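Local coordinates for protein amidohydrolase (Brucella melitensis biovar Abortus, PDB 4F0L) that binds an iron ion in the metal site of an amidohydrolase-fold enzyme and is probably a metal-dependent deaminase, at residues M61-G75 / G325-G337. Residues are numbered along the deposited sequence; the frame is centred on the assembly and turned at random.
With FE (Fe (III) ion), chain E.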
loop_
_atom_site.group_PDB
_atom_site.type_symbol
_atom_site.label_atom_id
_atom_site.label_comp_id
_atom_site.label_asym_id
_atom_site.label_seq_id
_atom_site.Cartn_x
_atom_site.Cartn_y
_atom_site.Cartn_z
ATOM N N MET B 61 7.851 -0.677 -16.993
ATOM C CA MET B 61 6.460 -1.071 -16.854
ATOM C C MET B 61 5.574 -0.077 -17.582
ATOM O O MET B 61 5.689 1.147 -17.392
ATOM C CB MET B 61 6.088 -1.090 -15.375
ATOM C CG MET B 61 4.668 -1.541 -15.062
ATOM S SD MET B 61 4.372 -3.277 -15.401
ATOM C CE MET B 61 5.390 -3.916 -14.067
ATOM N N ALA B 62 4.657 -0.588 -18.385
ATOM C CA ALA B 62 3.604 0.282 -18.927
ATOM C C ALA B 62 2.606 0.597 -17.853
ATOM O O ALA B 62 2.192 -0.273 -17.048
ATOM C CB ALA B 62 2.901 -0.353 -20.144
ATOM N N ASN B 63 2.169 1.854 -17.842
ATOM C CA ASN B 63 1.073 2.264 -16.986
ATOM C C ASN B 63 -0.111 2.374 -17.911
ATOM O O ASN B 63 -0.311 3.374 -18.554
ATOM C CB ASN B 63 1.407 3.599 -16.303
ATOM C CG ASN B 63 0.478 3.906 -15.136
ATOM O OD1 ASN B 63 -0.749 3.847 -15.261
ATOM N ND2 ASN B 63 1.061 4.205 -13.999
ATOM N N LEU B 64 -0.888 1.308 -18.036
ATOM C CA LEU B 64 -1.737 1.190 -19.227
ATOM C C LEU B 64 -3.064 1.963 -19.187
ATOM O O LEU B 64 -3.822 1.873 -20.129
ATOM C CB LEU B 64 -1.966 -0.291 -19.579
ATOM C CG LEU B 64 -2.516 -1.268 -18.550
ATOM C CD1 LEU B 64 -3.677 -0.657 -17.781
ATOM C CD2 LEU B 64 -2.933 -2.530 -19.290
ATOM N N HIS B 65 -3.322 2.756 -18.137
ATOM C CA HIS B 65 -4.614 3.479 -18.006
ATOM C C HIS B 65 -4.459 4.581 -17.006
ATOM O O HIS B 65 -4.204 4.334 -15.817
ATOM C CB HIS B 65 -5.708 2.541 -17.533
ATOM C CG HIS B 65 -7.087 3.124 -17.545
ATOM N ND1 HIS B 65 -7.795 3.289 -18.693
ATOM C CD2 HIS B 65 -7.914 3.538 -16.514
ATOM C CE1 HIS B 65 -8.994 3.835 -18.395
ATOM N NE2 HIS B 65 -9.081 3.956 -17.067
ATOM N N SER B 66 -4.592 5.797 -17.511
ATOM C CA SER B 66 -4.403 7.034 -16.777
ATOM C C SER B 66 -5.391 8.092 -17.262
ATOM O O SER B 66 -5.664 8.205 -18.444
ATOM C CB SER B 66 -2.975 7.537 -16.980
ATOM O OG SER B 66 -2.824 8.893 -16.633
ATOM N N HIS B 67 -5.947 8.838 -16.311
ATOM C CA HIS B 67 -6.592 10.114 -16.578
ATOM C C HIS B 67 -5.799 11.170 -15.909
ATOM O O HIS B 67 -5.962 11.416 -14.701
ATOM C CB HIS B 67 -8.022 10.130 -16.049
ATOM C CG HIS B 67 -8.766 8.866 -16.327
ATOM N ND1 HIS B 67 -8.983 8.423 -17.570
ATOM C CD2 HIS B 67 -9.325 7.936 -15.473
ATOM C CE1 HIS B 67 -9.670 7.253 -17.502
ATOM N NE2 HIS B 67 -9.871 6.969 -16.222
ATOM N N ALA B 68 -4.965 11.851 -16.691
ATOM C CA ALA B 68 -3.910 12.693 -16.128
ATOM C C ALA B 68 -4.466 13.774 -15.204
ATOM O O ALA B 68 -3.905 14.017 -14.148
ATOM C CB ALA B 68 -3.050 13.318 -17.215
ATOM N N PHE B 69 -5.586 14.393 -15.569
ATOM C CA PHE B 69 -6.118 15.512 -14.774
ATOM C C PHE B 69 -6.504 15.125 -13.356
ATOM O O PHE B 69 -6.462 15.956 -12.474
ATOM C CB PHE B 69 -7.293 16.213 -15.488
ATOM C CG PHE B 69 -8.580 15.432 -15.485
ATOM C CD1 PHE B 69 -9.485 15.575 -14.458
ATOM C CD2 PHE B 69 -8.889 14.558 -16.532
ATOM C CE1 PHE B 69 -10.680 14.855 -14.466
ATOM C CE2 PHE B 69 -10.071 13.841 -16.548
ATOM C CZ PHE B 69 -10.969 13.986 -15.505
ATOM N N GLN B 70 -6.861 13.855 -13.152
ATOM C CA GLN B 70 -7.282 13.382 -11.855
ATOM C C GLN B 70 -6.137 13.372 -10.853
ATOM O O GLN B 70 -6.382 13.371 -9.633
ATOM C CB GLN B 70 -7.982 12.006 -11.956
ATOM C CG GLN B 70 -9.307 12.102 -12.725
ATOM C CD GLN B 70 -10.021 10.780 -12.888
ATOM O OE1 GLN B 70 -9.676 9.802 -12.268
ATOM N NE2 GLN B 70 -11.081 10.768 -13.684
ATOM N N TYR B 71 -4.896 13.364 -11.343
ATOM C CA TYR B 71 -3.731 13.484 -10.453
ATOM C C TYR B 71 -3.849 14.747 -9.603
ATOM O O TYR B 71 -3.373 14.790 -8.480
ATOM C CB TYR B 71 -2.462 13.567 -11.274
ATOM C CG TYR B 71 -1.127 13.670 -10.537
ATOM C CD1 TYR B 71 -0.584 12.582 -9.847
ATOM C CD2 TYR B 71 -0.367 14.843 -10.622
ATOM C CE1 TYR B 71 0.647 12.677 -9.204
ATOM C CE2 TYR B 71 0.865 14.946 -10.017
ATOM C CZ TYR B 71 1.371 13.860 -9.288
ATOM O OH TYR B 71 2.610 13.984 -8.702
ATOM N N GLY B 72 -4.434 15.799 -10.170
ATOM C CA GLY B 72 -4.637 17.036 -9.419
ATOM C C GLY B 72 -5.553 16.876 -8.206
ATOM O O GLY B 72 -5.428 17.613 -7.242
ATOM N N MET B 73 -6.450 15.901 -8.234
ATOM C CA MET B 73 -7.389 15.709 -7.131
ATOM C C MET B 73 -6.950 14.626 -6.160
ATOM O O MET B 73 -7.660 14.355 -5.181
ATOM C CB MET B 73 -8.808 15.419 -7.653
ATOM C CG MET B 73 -9.050 13.972 -8.067
ATOM S SD MET B 73 -10.591 13.750 -8.999
ATOM C CE MET B 73 -11.604 12.988 -7.718
ATOM N N ALA B 74 -5.776 14.041 -6.379
ATOM C CA ALA B 74 -5.303 12.942 -5.535
ATOM C C ALA B 74 -5.230 13.391 -4.067
ATOM O O ALA B 74 -4.631 14.422 -3.754
ATOM C CB ALA B 74 -3.949 12.444 -6.020
ATOM N N GLY B 75 -5.860 12.618 -3.175
ATOM C CA GLY B 75 -5.839 12.914 -1.751
ATOM C C GLY B 75 -6.918 13.884 -1.300
ATOM O O GLY B 75 -7.091 14.077 -0.113
ATOM N N GLY B 325 -2.323 -5.938 -17.579
ATOM C CA GLY B 325 -1.431 -4.877 -17.163
ATOM C C GLY B 325 -2.040 -4.035 -16.039
ATOM O O GLY B 325 -3.194 -4.253 -15.610
ATOM N N ILE B 326 -1.273 -3.067 -15.566
ATOM C CA ILE B 326 -1.711 -2.190 -14.499
ATOM C C ILE B 326 -1.712 -0.739 -14.917
ATOM O O ILE B 326 -0.848 -0.287 -15.694
ATOM C CB ILE B 326 -0.856 -2.324 -13.216
ATOM C CG1 ILE B 326 0.647 -2.172 -13.534
ATOM C CG2 ILE B 326 -1.171 -3.656 -12.524
ATOM C CD1 ILE B 326 1.539 -2.058 -12.299
ATOM N N GLY B 327 -2.707 -0.022 -14.395
ATOM C CA GLY B 327 -2.829 1.398 -14.593
ATOM C C GLY B 327 -3.178 2.154 -13.327
ATOM O O GLY B 327 -4.013 1.716 -12.537
ATOM N N SER B 328 -2.566 3.322 -13.164
ATOM C CA SER B 328 -2.812 4.161 -11.985
ATOM C C SER B 328 -4.195 4.838 -12.013
ATOM O O SER B 328 -4.712 5.235 -10.977
ATOM C CB SER B 328 -1.726 5.210 -11.889
ATOM O OG SER B 328 -0.469 4.615 -11.643
ATOM N N ASP B 329 -4.748 5.002 -13.208
ATOM C CA ASP B 329 -6.189 5.304 -13.407
ATOM C C ASP B 329 -6.554 6.670 -12.816
ATOM O O ASP B 329 -6.372 7.688 -13.508
ATOM C CB ASP B 329 -7.064 4.154 -12.884
ATOM C CG ASP B 329 -8.577 4.348 -13.174
ATOM O OD1 ASP B 329 -8.963 5.318 -13.866
ATOM O OD2 ASP B 329 -9.386 3.507 -12.745
ATOM N N SER B 330 -7.052 6.708 -11.579
ATOM C CA SER B 330 -7.405 7.979 -10.922
ATOM C C SER B 330 -6.162 8.719 -10.529
ATOM O O SER B 330 -6.199 9.928 -10.199
ATOM C CB SER B 330 -8.275 7.769 -9.657
ATOM O OG SER B 330 -7.524 7.158 -8.607
ATOM N N ASN B 331 -5.041 7.999 -10.547
ATOM C CA ASN B 331 -3.737 8.617 -10.219
ATOM C C ASN B 331 -3.683 9.141 -8.786
ATOM O O ASN B 331 -2.894 10.072 -8.449
ATOM C CB ASN B 331 -3.368 9.675 -11.260
ATOM C CG ASN B 331 -3.098 9.038 -12.649
ATOM O OD1 ASN B 331 -2.382 8.077 -12.736
ATOM N ND2 ASN B 331 -3.662 9.588 -13.714
ATOM N N VAL B 332 -4.474 8.518 -7.906
ATOM C CA VAL B 332 -4.476 8.892 -6.465
ATOM C C VAL B 332 -3.140 8.550 -5.793
ATOM O O VAL B 332 -2.642 9.299 -4.896
ATOM C CB VAL B 332 -5.659 8.257 -5.690
ATOM C CG1 VAL B 332 -5.639 6.696 -5.718
ATOM C CG2 VAL B 332 -5.690 8.755 -4.250
ATOM N N LEU B 333 -2.531 7.454 -6.222
ATOM C CA LEU B 333 -1.259 6.988 -5.609
ATOM C C LEU B 333 -0.486 6.191 -6.658
ATOM O O LEU B 333 -1.037 5.251 -7.239
ATOM C CB LEU B 333 -1.506 6.107 -4.343
ATOM C CG LEU B 333 -0.232 5.607 -3.558
ATOM C CD1 LEU B 333 0.698 6.734 -3.278
ATOM C CD2 LEU B 333 -0.536 5.009 -2.203
ATOM N N ILE B 334 0.756 6.587 -6.906
ATOM C CA ILE B 334 1.546 6.103 -8.045
ATOM C C ILE B 334 2.633 5.113 -7.558
ATOM O O ILE B 334 3.485 5.499 -6.809
ATOM C CB ILE B 334 2.261 7.267 -8.796
ATOM C CG1 ILE B 334 1.294 8.397 -9.184
ATOM C CG2 ILE B 334 2.996 6.716 -10.032
ATOM C CD1 ILE B 334 0.046 7.952 -9.956
ATOM N N GLY B 335 2.559 3.844 -7.965
ATOM C CA GLY B 335 3.574 2.868 -7.593
ATOM C C GLY B 335 3.367 1.486 -8.178
ATOM O O GLY B 335 2.249 0.978 -8.212
ATOM N N ILE B 336 4.441 0.871 -8.658
ATOM C CA ILE B 336 4.336 -0.499 -9.203
ATOM C C ILE B 336 4.093 -1.439 -8.040
ATOM O O ILE B 336 3.241 -2.301 -8.125
ATOM C CB ILE B 336 5.615 -0.909 -9.975
ATOM C CG1 ILE B 336 5.764 -0.085 -11.270
ATOM C CG2 ILE B 336 5.632 -2.410 -10.202
ATOM C CD1 ILE B 336 7.039 -0.314 -12.066
ATOM N N GLY B 337 4.856 -1.289 -6.974
ATOM C CA GLY B 337 4.654 -2.114 -5.772
ATOM C C GLY B 337 3.244 -1.962 -5.209
ATOM O O GLY B 337 2.566 -2.937 -4.865
HETATM FE FE FE E . -10.484 4.932 -15.728
HETATM O O HOH W 1 1.126 -2.827 -17.321
HETATM O O HOH W 2 -6.788 11.248 -7.858
HETATM O O HOH W 3 -10.858 7.318 -12.627
HETATM O O HOH W 4 -11.403 3.664 -14.219
HETATM O O HOH W 5 -11.975 6.196 -14.563
#
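His65, His67 and Asp329 converge on one iron(III) ion, each histidine giving NE2 and the aspartate OD1, at 2.4 Å from the metal. His241 and two waters complete the shell. The three side chains point the same way, and the carboxylate plane stands 67° from the His65 ring and 70° from that of His67. OD1 and the two NE2 atoms, all good metal ligands, approach the iron roughly at right angles to one another. Their backbones are tied too: Asp329 N donates to His65 O (2.7 Å), and His67 N to Asp329 O.

Further out, amides do the positioning. Asn63, its CG anti to the backbone N (chi1 -165°), turns both ends of its amide on Ser328: OD1 accepts from Ser328 N, and ND2 donates almost straight to Ser328 OG (2.8 Å). Asn331 ND2 reaches Ser66 OG, which also bonds Glu127. Gly327 fits because a side chain there would strike His65 O.

The HxH motif at the C-terminal end of strand 56-66, with His67 just past it, thus meets the loop after strand 323-326 across the closure of the TIM-type barrel. Strand 122-129 flanks 56-66, Phe128 O holding His67 ND1, while helix 103-119 covers Asn63 and Asn331.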